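Local coordinates for uncharacterized protein Af_0446 (Archaeoglobus fulgidus DSM 4304, PDB 3BUT), which is of unknown function but belongs to the late embryogenesis abundant LEA_2 family, has an all-beta fold and may bind lipids, at residues Y41-E44 and K49-D52; V85-N90 and F122-L127; K101-I106 and V111-F116. The protein carries 4 engineered substitutions. All coordinates share one frame; numbering follows the deposited sequence.

Interaction 1. Residues Y41-E44 and K49-D52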
ATOM      1  N   TYR A  41     -17.181  -2.489  13.401  1.00 11.89           N
ATOM      2  CA  TYR A  41     -16.625  -1.741  12.278  1.00 16.52           C
ATOM      3  C   TYR A  41     -16.281  -2.622  11.104  1.00 12.09           C
ATOM      4  O   TYR A  41     -15.931  -3.787  11.278  1.00 12.53           O
ATOM      5  CB  TYR A  41     -15.414  -0.902  12.702  1.00 14.14           C
ATOM      6  CG  TYR A  41     -14.232  -1.699  13.182  1.00 16.63           C
ATOM      7  CD1 TYR A  41     -14.139  -2.113  14.505  1.00 17.49           C
ATOM      8  CD2 TYR A  41     -13.195  -2.034  12.313  1.00 19.70           C
ATOM      9  CE1 TYR A  41     -13.056  -2.848  14.949  1.00 15.18           C
ATOM     10  CE2 TYR A  41     -12.109  -2.768  12.749  1.00 20.83           C
ATOM     11  CZ  TYR A  41     -12.044  -3.170  14.066  1.00 15.13           C
ATOM     12  OH  TYR A  41     -10.964  -3.902  14.501  1.00 25.03           O
ATOM     13  N   THR A  42     -16.413  -2.061   9.904  1.00 17.98           N
ATOM     14  CA  THR A  42     -15.968  -2.709   8.668  1.00 18.10           C
ATOM     15  C   THR A  42     -15.236  -1.713   7.786  1.00 19.26           C
ATOM     16  O   THR A  42     -15.602  -0.538   7.728  1.00 26.63           O
ATOM     17  CB  THR A  42     -17.131  -3.347   7.824  1.00 19.42           C
ATOM     18  OG1 THR A  42     -18.053  -2.337   7.395  1.00 34.55           O
ATOM     19  CG2 THR A  42     -17.882  -4.415   8.590  1.00 17.14           C
ATOM     20  N   ILE A  43     -14.189  -2.178   7.112  1.00 20.34           N
ATOM     21  CA  ILE A  43     -13.548  -1.406   6.050  1.00 16.96           C
ATOM     22  C   ILE A  43     -13.482  -2.253   4.780  1.00 19.29           C
ATOM     23  O   ILE A  43     -12.909  -3.339   4.784  1.00 27.07           O
ATOM     24  CB  ILE A  43     -12.134  -0.913   6.436  1.00 17.69           C
ATOM     25  CG1 ILE A  43     -12.191  -0.027   7.695  1.00 22.78           C
ATOM     26  CG2 ILE A  43     -11.499  -0.146   5.269  1.00 31.40           C
ATOM     27  CD1 ILE A  43     -10.839   0.379   8.242  1.00 21.99           C
ATOM     28  N   GLU A  44     -14.106  -1.771   3.710  1.00 23.75           N
ATOM     29  CA  GLU A  44     -14.043  -2.438   2.417  1.00 18.10           C
ATOM     30  C   GLU A  44     -13.269  -1.577   1.443  1.00 19.62           C
ATOM     31  O   GLU A  44     -13.426  -0.359   1.417  1.00 21.42           O
ATOM     32  CB  GLU A  44     -15.442  -2.747   1.868  1.00 15.68           C
ATOM     33  CG  GLU A  44     -16.183  -3.832   2.627  1.00 28.42           C
ATOM     34  CD  GLU A  44     -17.355  -4.416   1.857  1.00 54.28           C
ATOM     35  OE1 GLU A  44     -17.328  -4.410   0.606  1.00 64.02           O
ATOM     36  OE2 GLU A  44     -18.303  -4.899   2.511  1.00 60.54           O
ATOM     37  N   LYS A  49     -13.055  -7.076   1.880  1.00 16.41           N
ATOM     38  CA  LYS A  49     -13.306  -6.694   3.268  1.00 20.20           C
ATOM     39  C   LYS A  49     -12.029  -6.820   4.096  1.00 21.00           C
ATOM     40  O   LYS A  49     -11.719  -7.889   4.623  1.00 29.09           O
ATOM     41  CB  LYS A  49     -14.438  -7.532   3.865  1.00 20.65           C
ATOM     42  CG  LYS A  49     -15.001  -6.979   5.165  1.00 20.52           C
ATOM     43  CD  LYS A  49     -16.426  -7.461   5.427  1.00 26.75           C
ATOM     44  CE  LYS A  49     -16.476  -8.926   5.845  1.00 31.42           C
ATOM     45  NZ  LYS A  49     -17.869  -9.341   6.181  1.00 51.73           N
ATOM     46  N   VAL A  50     -11.303  -5.711   4.205  1.00 25.86           N
ATOM     47  CA  VAL A  50      -9.976  -5.691   4.828  1.00 17.85           C
ATOM     48  C   VAL A  50     -10.009  -5.547   6.358  1.00 23.69           C
ATOM     49  O   VAL A  50      -9.010  -5.812   7.031  1.00 24.76           O
ATOM     50  CB  VAL A  50      -9.049  -4.610   4.197  1.00 21.00           C
ATOM     51  CG1 VAL A  50      -8.850  -4.866   2.715  1.00 21.09           C
ATOM     52  CG2 VAL A  50      -9.612  -3.229   4.409  1.00 21.18           C
ATOM     53  N   ALA A  51     -11.155  -5.123   6.892  1.00 20.89           N
ATOM     54  CA  ALA A  51     -11.381  -5.039   8.336  1.00 18.85           C
ATOM     55  C   ALA A  51     -12.838  -5.345   8.665  1.00 18.72           C
ATOM     56  O   ALA A  51     -13.748  -4.934   7.942  1.00 19.61           O
ATOM     57  CB  ALA A  51     -11.000  -3.664   8.866  1.00 22.47           C
ATOM     58  N   ASP A  52     -13.039  -6.063   9.766  1.00 16.36           N
ATOM     59  CA  ASP A  52     -14.353  -6.500  10.214  1.00 13.57           C
ATOM     60  C   ASP A  52     -14.225  -6.912  11.673  1.00 19.67           C
ATOM     61  O   ASP A  52     -13.799  -8.029  11.975  1.00 27.56           O
ATOM     62  CB  ASP A  52     -14.822  -7.690   9.365  1.00 28.06           C
ATOM     63  CG  ASP A  52     -16.186  -8.211   9.770  1.00 36.95           C
ATOM     64  OD1 ASP A  52     -17.101  -7.392   9.994  1.00 67.39           O
ATOM     65  OD2 ASP A  52     -16.346  -9.448   9.847  1.00 72.73           O
TER
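Ile43 packs against Val50 and Ala51, two consecutive residues of strand 48-61 that share one position of strand 34-45. Its CB lies 3.8 Å from Ala51 CB. The branch then divides the work: CG1, anti to its own carbonyl carbon (chi1 -59°), runs past the alanine methyl at 4.0 Å (Ile43 CG1 to Ala51 CB), and CD1 ends beside that same methyl. The other branch, CG2, turns to Val50 and meets its CG2 at 3.7 Å. The Tyr41 ring also presents its edge, through CE2, to Ala51 CB.

The backbone gives independent evidence of the doubling. Ile43 O accepts from Val50 N at 2.9 Å through a bent bond (131° at the hydrogen), and from Ala51 N at 3.3 Å in the carbonyl plane. Ile43 N returns a bond to Ala51 O at 2.9 Å. On the other face Thr42 CG2 lies 3.4 Å from Asp52 OD1, whose hydrogen-bond partner is His40, while Glu44 OE1 forms a salt bridge with Arg97. Leu75 of strand 66-76 covers Ile43 and Val50. One carbonyl gripped by two successive N-H groups defines a classic beta bulge, set here in an antiparallel beta hairpin.

Interaction 2. Residues V85-N90 and F122-L127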
ATOM      1  N   VAL A  85      -4.043  -6.340  -5.343  1.00 28.97           N
ATOM      2  CA  VAL A  85      -4.418  -6.874  -6.654  1.00 28.34           C
ATOM      3  C   VAL A  85      -5.484  -6.007  -7.330  1.00 21.89           C
ATOM      4  O   VAL A  85      -5.325  -5.613  -8.487  1.00 20.37           O
ATOM      5  CB  VAL A  85      -4.963  -8.326  -6.532  1.00 30.85           C
ATOM      6  CG1 VAL A  85      -5.229  -8.931  -7.911  1.00 33.15           C
ATOM      7  CG2 VAL A  85      -4.001  -9.206  -5.737  1.00 37.15           C
ATOM      8  N   THR A  86      -6.541  -5.701  -6.580  1.00 20.52           N
ATOM      9  CA  THR A  86      -7.704  -4.966  -7.082  1.00 22.92           C
ATOM     10  C   THR A  86      -7.387  -3.505  -7.367  1.00 16.92           C
ATOM     11  O   THR A  86      -7.963  -2.907  -8.280  1.00 18.32           O
ATOM     12  CB  THR A  86      -8.904  -5.034  -6.099  1.00 25.01           C
ATOM     13  OG1 THR A  86      -8.635  -4.246  -4.934  1.00 19.11           O
ATOM     14  CG2 THR A  86      -9.174  -6.450  -5.663  1.00 14.78           C
ATOM     15  N   HIS A  87      -6.481  -2.939  -6.572  1.00 24.20           N
ATOM     16  CA  HIS A  87      -6.080  -1.546  -6.716  1.00 20.67           C
ATOM     17  C   HIS A  87      -5.458  -1.315  -8.080  1.00 19.51           C
ATOM     18  O   HIS A  87      -5.952  -0.499  -8.846  1.00 27.77           O
ATOM     19  CB  HIS A  87      -5.118  -1.116  -5.605  1.00 14.38           C
ATOM     20  CG  HIS A  87      -4.612   0.284  -5.760  1.00 10.63           C
ATOM     21  ND1 HIS A  87      -5.389   1.391  -5.487  1.00 17.09           N
ATOM     22  CD2 HIS A  87      -3.412   0.761  -6.164  1.00 25.63           C
ATOM     23  CE1 HIS A  87      -4.686   2.486  -5.707  1.00 15.50           C
ATOM     24  NE2 HIS A  87      -3.482   2.132  -6.121  1.00 17.35           N
ATOM     25  N   ILE A  88      -4.402  -2.058  -8.393  1.00 29.49           N
ATOM     26  CA  ILE A  88      -3.749  -1.926  -9.694  1.00 24.74           C
ATOM     27  C   ILE A  88      -4.634  -2.407 -10.845  1.00 28.68           C
ATOM     28  O   ILE A  88      -4.613  -1.804 -11.914  1.00 30.48           O
ATOM     29  CB  ILE A  88      -2.363  -2.594  -9.745  1.00 34.95           C
ATOM     30  CG1 ILE A  88      -2.443  -4.051  -9.314  1.00 26.76           C
ATOM     31  CG2 ILE A  88      -1.357  -1.823  -8.879  1.00 22.39           C
ATOM     32  CD1 ILE A  88      -1.405  -4.867  -9.939  1.00 29.82           C
ATOM     33  N   ALA A  89      -5.439  -3.449 -10.609  1.00 20.94           N
ATOM     34  CA  ALA A  89      -6.411  -3.940 -11.602  1.00 27.86           C
ATOM     35  C   ALA A  89      -7.413  -2.872 -12.047  1.00 24.15           C
ATOM     36  O   ALA A  89      -7.890  -2.894 -13.179  1.00 25.62           O
ATOM     37  CB  ALA A  89      -7.147  -5.154 -11.080  1.00 19.35           C
ATOM     38  N   ASN A  90      -7.716  -1.933 -11.159  1.00 18.03           N
ATOM     39  CA  ASN A  90      -8.602  -0.834 -11.505  1.00 23.11           C
ATOM     40  C   ASN A  90      -7.887   0.439 -11.957  1.00 24.84           C
ATOM     41  O   ASN A  90      -8.444   1.534 -11.866  1.00 23.75           O
ATOM     42  CB  ASN A  90      -9.574  -0.562 -10.357  1.00 22.77           C
ATOM     43  CG  ASN A  90     -10.649  -1.613 -10.267  1.00 22.42           C
ATOM     44  OD1 ASN A  90     -11.508  -1.715 -11.144  1.00 23.96           O
ATOM     45  ND2 ASN A  90     -10.600  -2.418  -9.214  1.00 15.88           N
ATOM     46  N   PHE A 122      -9.161   6.858  -3.655  1.00 26.58           N
ATOM     47  CA  PHE A 122      -7.803   7.316  -3.896  1.00 22.85           C
ATOM     48  C   PHE A 122      -7.145   6.631  -5.078  1.00 20.15           C
ATOM     49  O   PHE A 122      -7.399   5.460  -5.373  1.00 19.61           O
ATOM     50  CB  PHE A 122      -6.933   7.266  -2.624  1.00 30.32           C
ATOM     51  CG  PHE A 122      -6.363   5.910  -2.305  1.00 23.22           C
ATOM     52  CD1 PHE A 122      -5.036   5.610  -2.614  1.00 46.40           C
ATOM     53  CD2 PHE A 122      -7.131   4.954  -1.655  1.00 22.24           C
ATOM     54  CE1 PHE A 122      -4.492   4.370  -2.309  1.00 38.71           C
ATOM     55  CE2 PHE A 122      -6.591   3.711  -1.341  1.00 24.26           C
ATOM     56  CZ  PHE A 122      -5.271   3.422  -1.670  1.00 28.35           C
ATOM     57  N   THR A 123      -6.313   7.406  -5.758  1.00 21.16           N
ATOM     58  CA  THR A 123      -5.537   6.924  -6.872  1.00 25.95           C
ATOM     59  C   THR A 123      -4.058   7.010  -6.525  1.00 23.16           C
ATOM     60  O   THR A 123      -3.647   7.868  -5.747  1.00 22.78           O
ATOM     61  CB  THR A 123      -5.800   7.746  -8.149  1.00 29.35           C
ATOM     62  OG1 THR A 123      -5.423   9.111  -7.927  1.00 35.83           O
ATOM     63  CG2 THR A 123      -7.272   7.681  -8.547  1.00 35.69           C
ATOM     64  N   THR A 124      -3.273   6.095  -7.080  1.00 24.43           N
ATOM     65  CA  THR A 124      -1.821   6.224  -7.063  1.00 21.83           C
ATOM     66  C   THR A 124      -1.329   6.265  -8.512  1.00 25.54           C
ATOM     67  O   THR A 124      -2.057   5.875  -9.429  1.00 23.20           O
ATOM     68  CB  THR A 124      -1.125   5.086  -6.268  1.00 18.89           C
ATOM     69  OG1 THR A 124      -1.432   3.823  -6.863  1.00 24.17           O
ATOM     70  CG2 THR A 124      -1.566   5.079  -4.813  1.00 15.08           C
ATOM     71  N   LYS A 125      -0.119   6.783  -8.716  1.00 21.47           N
ATOM     72  CA  LYS A 125       0.529   6.809 -10.023  1.00 25.20           C
ATOM     73  C   LYS A 125       2.000   6.480  -9.794  1.00 26.51           C
ATOM     74  O   LYS A 125       2.865   7.358  -9.833  1.00 26.14           O
ATOM     75  CB  LYS A 125       0.366   8.182 -10.688  1.00 33.31           C
ATOM     76  CG  LYS A 125      -1.017   8.446 -11.274  1.00 43.77           C
ATOM     77  CD  LYS A 125      -1.538   9.823 -10.882  1.00 64.22           C
ATOM     78  CE  LYS A 125      -3.043   9.920 -11.084  1.00 65.14           C
ATOM     79  NZ  LYS A 125      -3.585  11.220 -10.607  1.00 63.16           N
ATOM     80  N   LEU A 126       2.265   5.201  -9.543  1.00 23.79           N
ATOM     81  CA  LEU A 126       3.574   4.748  -9.073  1.00 27.74           C
ATOM     82  C   LEU A 126       4.622   4.573 -10.166  1.00 27.36           C
ATOM     83  O   LEU A 126       5.806   4.833  -9.938  1.00 28.73           O
ATOM     84  CB  LEU A 126       3.432   3.453  -8.271  1.00 19.64           C
ATOM     85  CG  LEU A 126       2.544   3.511  -7.029  1.00 23.15           C
ATOM     86  CD1 LEU A 126       2.402   2.129  -6.433  1.00 34.42           C
ATOM     87  CD2 LEU A 126       3.092   4.482  -6.002  1.00 24.26           C
ATOM     88  N   LEU A 127       4.189   4.132 -11.343  1.00 27.38           N
ATOM     89  CA  LEU A 127       5.108   3.874 -12.446  1.00 28.16           C
ATOM     90  C   LEU A 127       5.133   5.035 -13.433  1.00 37.94           C
ATOM     91  O   LEU A 127       5.866   6.006 -13.245  1.00 42.14           O
ATOM     92  CB  LEU A 127       4.741   2.574 -13.169  1.00 21.20           C
ATOM     93  CG  LEU A 127       4.408   1.316 -12.361  1.00 11.40           C
ATOM     94  CD1 LEU A 127       4.033   0.211 -13.307  1.00  9.71           C
ATOM     95  CD2 LEU A 127       5.558   0.873 -11.474  1.00 21.27           C
TER
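The short helix 83-89 meets the end of strand 111-123 and the tail beyond it; between these segments the contact runs through His87, which touches Thr124 and Phe122. CG of His87 stands anti to the backbone N (chi1 176°), a torsion that carries the ring off the helix to Thr124. NE2 donates to Thr124 OG1 at 2.8 Å; the bond is almost perfectly straight (177°), and the oxygen lies within 1° of the ring plane. The threonine methyl is also near, with Thr124 CG2 3.8 Å from His87 NE2. Phe122 meets the same ring differently: the rings are tilted little against each other but heavily offset, so little of one faces the other, with centroids 5.3 Å apart, and the closest pair is His87 CE1 to Phe122 CE1 at 3.9 Å.

In the fold, helix 83-89 lies on the connection from strand 66-76 of the three-stranded sheet to strand 93-105 of the four-stranded one, so the contact joins this connection to the latter sheet. The other ring nitrogen, ND1, is hydrogen-bonded to Thr94 OG1, and bonds at both ring nitrogens probably fix the rotation of the imidazole. Thr124 OG1 is placed in turn by Glu92 OE1, which also receives Leu126 N. Trp83 and Trp84 of the same helix meet the His87 ring and add packing on Phe122 and Leu126, respectively.

The helix end is fastened by Asn90, the first residue to leave helical angles: its backbone N reaches Thr86 O at 3.0 Å, and its side-chain ND2 reaches that oxygen at 2.8 Å from the opposite face of the carbonyl plane. Across the dimer, Phe122 packs on Leu126 of the second subunit, and Leu126 on that subunit's Phe122.

Interaction 3. Residues K101-I106 and V111-F116. Engineered in segment 101-106: Ile106 (natural residue Val).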
ATOM      1  N   LYS A 101     -20.733   0.856  13.409  1.00 20.53           N
ATOM      2  CA  LYS A 101     -22.066   0.539  13.912  1.00 21.25           C
ATOM      3  C   LYS A 101     -22.040   0.480  15.448  1.00 15.50           C
ATOM      4  O   LYS A 101     -21.822  -0.586  16.018  1.00 20.38           O
ATOM      5  CB  LYS A 101     -22.508  -0.803  13.314  1.00 13.77           C
ATOM      6  CG  LYS A 101     -23.959  -1.206  13.550  1.00 38.89           C
ATOM      7  CD  LYS A 101     -24.309  -2.444  12.716  1.00 32.64           C
ATOM      8  CE  LYS A 101     -25.532  -3.176  13.249  1.00 47.25           C
ATOM      9  NZ  LYS A 101     -25.196  -4.105  14.366  1.00 43.35           N
ATOM     10  N   PRO A 102     -22.225   1.636  16.126  1.00 18.47           N
ATOM     11  CA  PRO A 102     -22.204   1.618  17.586  1.00 15.43           C
ATOM     12  C   PRO A 102     -23.452   0.992  18.194  1.00 21.70           C
ATOM     13  O   PRO A 102     -24.545   1.093  17.632  1.00 19.84           O
ATOM     14  CB  PRO A 102     -22.114   3.096  17.959  1.00 15.94           C
ATOM     15  CG  PRO A 102     -22.703   3.819  16.817  1.00 22.55           C
ATOM     16  CD  PRO A 102     -22.426   2.998  15.595  1.00 26.39           C
ATOM     17  N   THR A 103     -23.254   0.324  19.324  1.00 21.75           N
ATOM     18  CA  THR A 103     -24.327  -0.253  20.107  1.00 18.87           C
ATOM     19  C   THR A 103     -24.669   0.740  21.197  1.00 17.26           C
ATOM     20  O   THR A 103     -23.922   0.898  22.159  1.00 21.32           O
ATOM     21  CB  THR A 103     -23.901  -1.580  20.753  1.00 19.09           C
ATOM     22  OG1 THR A 103     -23.355  -2.446  19.754  1.00 30.68           O
ATOM     23  CG2 THR A 103     -25.089  -2.258  21.398  1.00 32.44           C
ATOM     24  N   ILE A 104     -25.800   1.414  21.024  1.00 20.60           N
ATOM     25  CA  ILE A 104     -26.255   2.456  21.929  1.00 19.57           C
ATOM     26  C   ILE A 104     -27.329   1.873  22.818  1.00 17.00           C
ATOM     27  O   ILE A 104     -28.335   1.368  22.324  1.00 20.47           O
ATOM     28  CB  ILE A 104     -26.831   3.660  21.146  1.00 23.26           C
ATOM     29  CG1 ILE A 104     -25.776   4.242  20.203  1.00 22.67           C
ATOM     30  CG2 ILE A 104     -27.364   4.722  22.102  1.00 29.75           C
ATOM     31  CD1 ILE A 104     -26.330   5.213  19.188  1.00 40.52           C
ATOM     32  N   GLU A 105     -27.116   1.937  24.128  1.00 13.07           N
ATOM     33  CA  GLU A 105     -28.052   1.354  25.077  1.00 26.72           C
ATOM     34  C   GLU A 105     -28.798   2.446  25.819  1.00 38.00           C
ATOM     35  O   GLU A 105     -28.196   3.241  26.542  1.00 50.94           O
ATOM     36  CB  GLU A 105     -27.333   0.444  26.084  1.00 22.98           C
ATOM     37  CG  GLU A 105     -26.539  -0.710  25.467  1.00 41.20           C
ATOM     38  CD  GLU A 105     -25.851  -1.599  26.503  1.00 40.28           C
ATOM     39  OE1 GLU A 105     -25.669  -1.165  27.661  1.00 45.46           O
ATOM     40  OE2 GLU A 105     -25.481  -2.740  26.150  1.00 44.61           O
ATOM     41  N   ILE A 106     -30.109   2.509  25.600  1.00 53.25           N
ATOM     42  CA  ILE A 106     -31.003   3.246  26.491  1.00 60.18           C
ATOM     43  C   ILE A 106     -32.133   2.283  26.888  1.00 64.83           C
ATOM     44  O   ILE A 106     -33.124   2.122  26.164  1.00 67.66           O
ATOM     45  CB  ILE A 106     -31.538   4.584  25.883  1.00 64.42           C
ATOM     46  CG1 ILE A 106     -30.387   5.454  25.349  1.00 53.33           C
ATOM     47  CG2 ILE A 106     -32.327   5.365  26.943  1.00 49.97           C
ATOM     48  CD1 ILE A 106     -30.801   6.565  24.395  1.00 53.18           C
ATOM     49  N   VAL A 111     -31.891  -1.584  22.610  1.00 32.66           N
ATOM     50  CA  VAL A 111     -30.819  -0.826  21.947  1.00 30.67           C
ATOM     51  C   VAL A 111     -31.207  -0.018  20.704  1.00 33.04           C
ATOM     52  O   VAL A 111     -32.340  -0.066  20.235  1.00 36.63           O
ATOM     53  CB  VAL A 111     -29.627  -1.732  21.539  1.00 34.78           C
ATOM     54  CG1 VAL A 111     -28.808  -2.125  22.754  1.00 34.56           C
ATOM     55  CG2 VAL A 111     -30.102  -2.950  20.735  1.00 27.50           C
ATOM     56  N   GLU A 112     -30.231   0.733  20.202  1.00 31.60           N
ATOM     57  CA  GLU A 112     -30.297   1.415  18.915  1.00 34.06           C
ATOM     58  C   GLU A 112     -28.971   1.136  18.226  1.00 28.15           C
ATOM     59  O   GLU A 112     -27.911   1.310  18.838  1.00 26.97           O
ATOM     60  CB  GLU A 112     -30.457   2.929  19.101  1.00 34.64           C
ATOM     61  CG  GLU A 112     -31.699   3.357  19.870  1.00 47.01           C
ATOM     62  CD  GLU A 112     -31.924   4.854  19.832  1.00 51.10           C
ATOM     63  OE1 GLU A 112     -32.489   5.351  18.833  1.00 74.16           O
ATOM     64  OE2 GLU A 112     -31.546   5.532  20.808  1.00 59.13           O
ATOM     65  N   VAL A 113     -29.008   0.704  16.967  1.00 25.59           N
ATOM     66  CA  VAL A 113     -27.760   0.393  16.251  1.00 27.00           C
ATOM     67  C   VAL A 113     -27.608   1.082  14.883  1.00 23.83           C
ATOM     68  O   VAL A 113     -27.687   0.423  13.844  1.00 29.27           O
ATOM     69  CB  VAL A 113     -27.521  -1.141  16.129  1.00 26.41           C
ATOM     70  CG1 VAL A 113     -26.729  -1.652  17.322  1.00 30.52           C
ATOM     71  CG2 VAL A 113     -28.846  -1.902  15.977  1.00 32.11           C
ATOM     72  N   PRO A 114     -27.371   2.411  14.882  1.00 24.52           N
ATOM     73  CA  PRO A 114     -27.224   3.127  13.616  1.00 24.89           C
ATOM     74  C   PRO A 114     -25.905   2.792  12.911  1.00 21.82           C
ATOM     75  O   PRO A 114     -24.920   2.464  13.565  1.00 21.99           O
ATOM     76  CB  PRO A 114     -27.256   4.598  14.046  1.00 20.65           C
ATOM     77  CG  PRO A 114     -26.743   4.598  15.428  1.00 23.71           C
ATOM     78  CD  PRO A 114     -27.221   3.316  16.039  1.00 20.45           C
ATOM     79  N   VAL A 115     -25.906   2.851  11.586  1.00 17.45           N
ATOM     80  CA  VAL A 115     -24.707   2.587  10.799  1.00 14.13           C
ATOM     81  C   VAL A 115     -24.239   3.880  10.152  1.00 19.63           C
ATOM     82  O   VAL A 115     -24.969   4.497   9.369  1.00 21.01           O
ATOM     83  CB  VAL A 115     -24.955   1.518   9.710  1.00 18.42           C
ATOM     84  CG1 VAL A 115     -23.665   1.170   8.998  1.00 19.33           C
ATOM     85  CG2 VAL A 115     -25.577   0.264  10.312  1.00 21.34           C
ATOM     86  N   PHE A 116     -23.027   4.294  10.501  1.00 18.67           N
ATOM     87  CA  PHE A 116     -22.421   5.483   9.925  1.00 20.66           C
ATOM     88  C   PHE A 116     -21.454   5.074   8.827  1.00 16.63           C
ATOM     89  O   PHE A 116     -20.464   4.406   9.086  1.00 25.52           O
ATOM     90  CB  PHE A 116     -21.726   6.311  11.010  1.00 15.75           C
ATOM     91  CG  PHE A 116     -22.662   6.796  12.080  1.00 18.39           C
ATOM     92  CD1 PHE A 116     -23.435   7.934  11.882  1.00 25.70           C
ATOM     93  CD2 PHE A 116     -22.790   6.101  13.275  1.00 20.24           C
ATOM     94  CE1 PHE A 116     -24.321   8.374  12.861  1.00 17.11           C
ATOM     95  CE2 PHE A 116     -23.665   6.534  14.262  1.00 28.62           C
ATOM     96  CZ  PHE A 116     -24.431   7.674  14.054  1.00 31.86           C
TER
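Ile104 and Glu112 form the hydrogen-bonded pair that holds these segments together: Ile104 N donates to Glu112 O at 3.0 Å (160° at the hydrogen), and Glu112 N donates to Ile104 O at 2.9 Å (155°). Continuing the register brings Pro102 opposite Pro114, neither with an N-H to give; CA-H...O contacts occur there, Lys101 CA to Pro114 O at 3.5 Å and Val113 CA to Pro102 O at 3.6 Å.

Ile104 and Phe116 each touch a proline of the opposite segment: Ile104 CD1 comes to 3.8 Å from Pro114 CD, crossing the pyrrolidine ring at about a right angle, while Pro102 CG sits in the plane of the Phe116 ring at its edge, 3.9 Å from CE2. The engineered Ile106 brings its CD1 near Glu112 OE2.

This is the loop end of the beta hairpin made by strands 93-105 and 111-123, the latter outermost in its sheet within the chain, and the lack of a proline N-H on either chain is consistent with the sparse bonding here.

The Lys101 chain passes slantwise over Val115 and Val113. Its CD meets Val115 CG2 at 3.8 Å; CE comes to 4.0 Å from Val113 CB, and the bend at the last torsion (chi4 -83°) then turns NZ to the same valine, near its CG1. Shortening this residue to an alanine would probably lose the aliphatic contacts with Val113 and Val115, leaving their methyls without this neighbour.

Farther out, strand 34-45 backs the contact: Val36 touches Pro102, Ile34 touches Ile104, and the backbone of Lys101 bonds to His40. Thr103 OG1 is hydrogen-bonded to Tyr54 OH.

Overall arrangement
All three contacts reach the four-stranded sheet ordered 48-61, 34-45, 93-105, 111-123. Interaction 1 joins one outer hairpin and is partly buried, its centre about 9 Å from that of the chain; interaction 3 joins the other hairpin and is mostly a surface contact. Both rest on antiparallel backbone bonding, but one carries an extra donor at a bulge whereas the other has prolines where donors could be expected. Interaction 2 shares strand 111-123 with interaction 3, yet their centres are about 35 Å apart, on opposite sides of the chain's centre. Partly buried around His87, it replaces strand pairing with a side-chain hydrogen bond and aromatic packing, and the second subunit lies within reach.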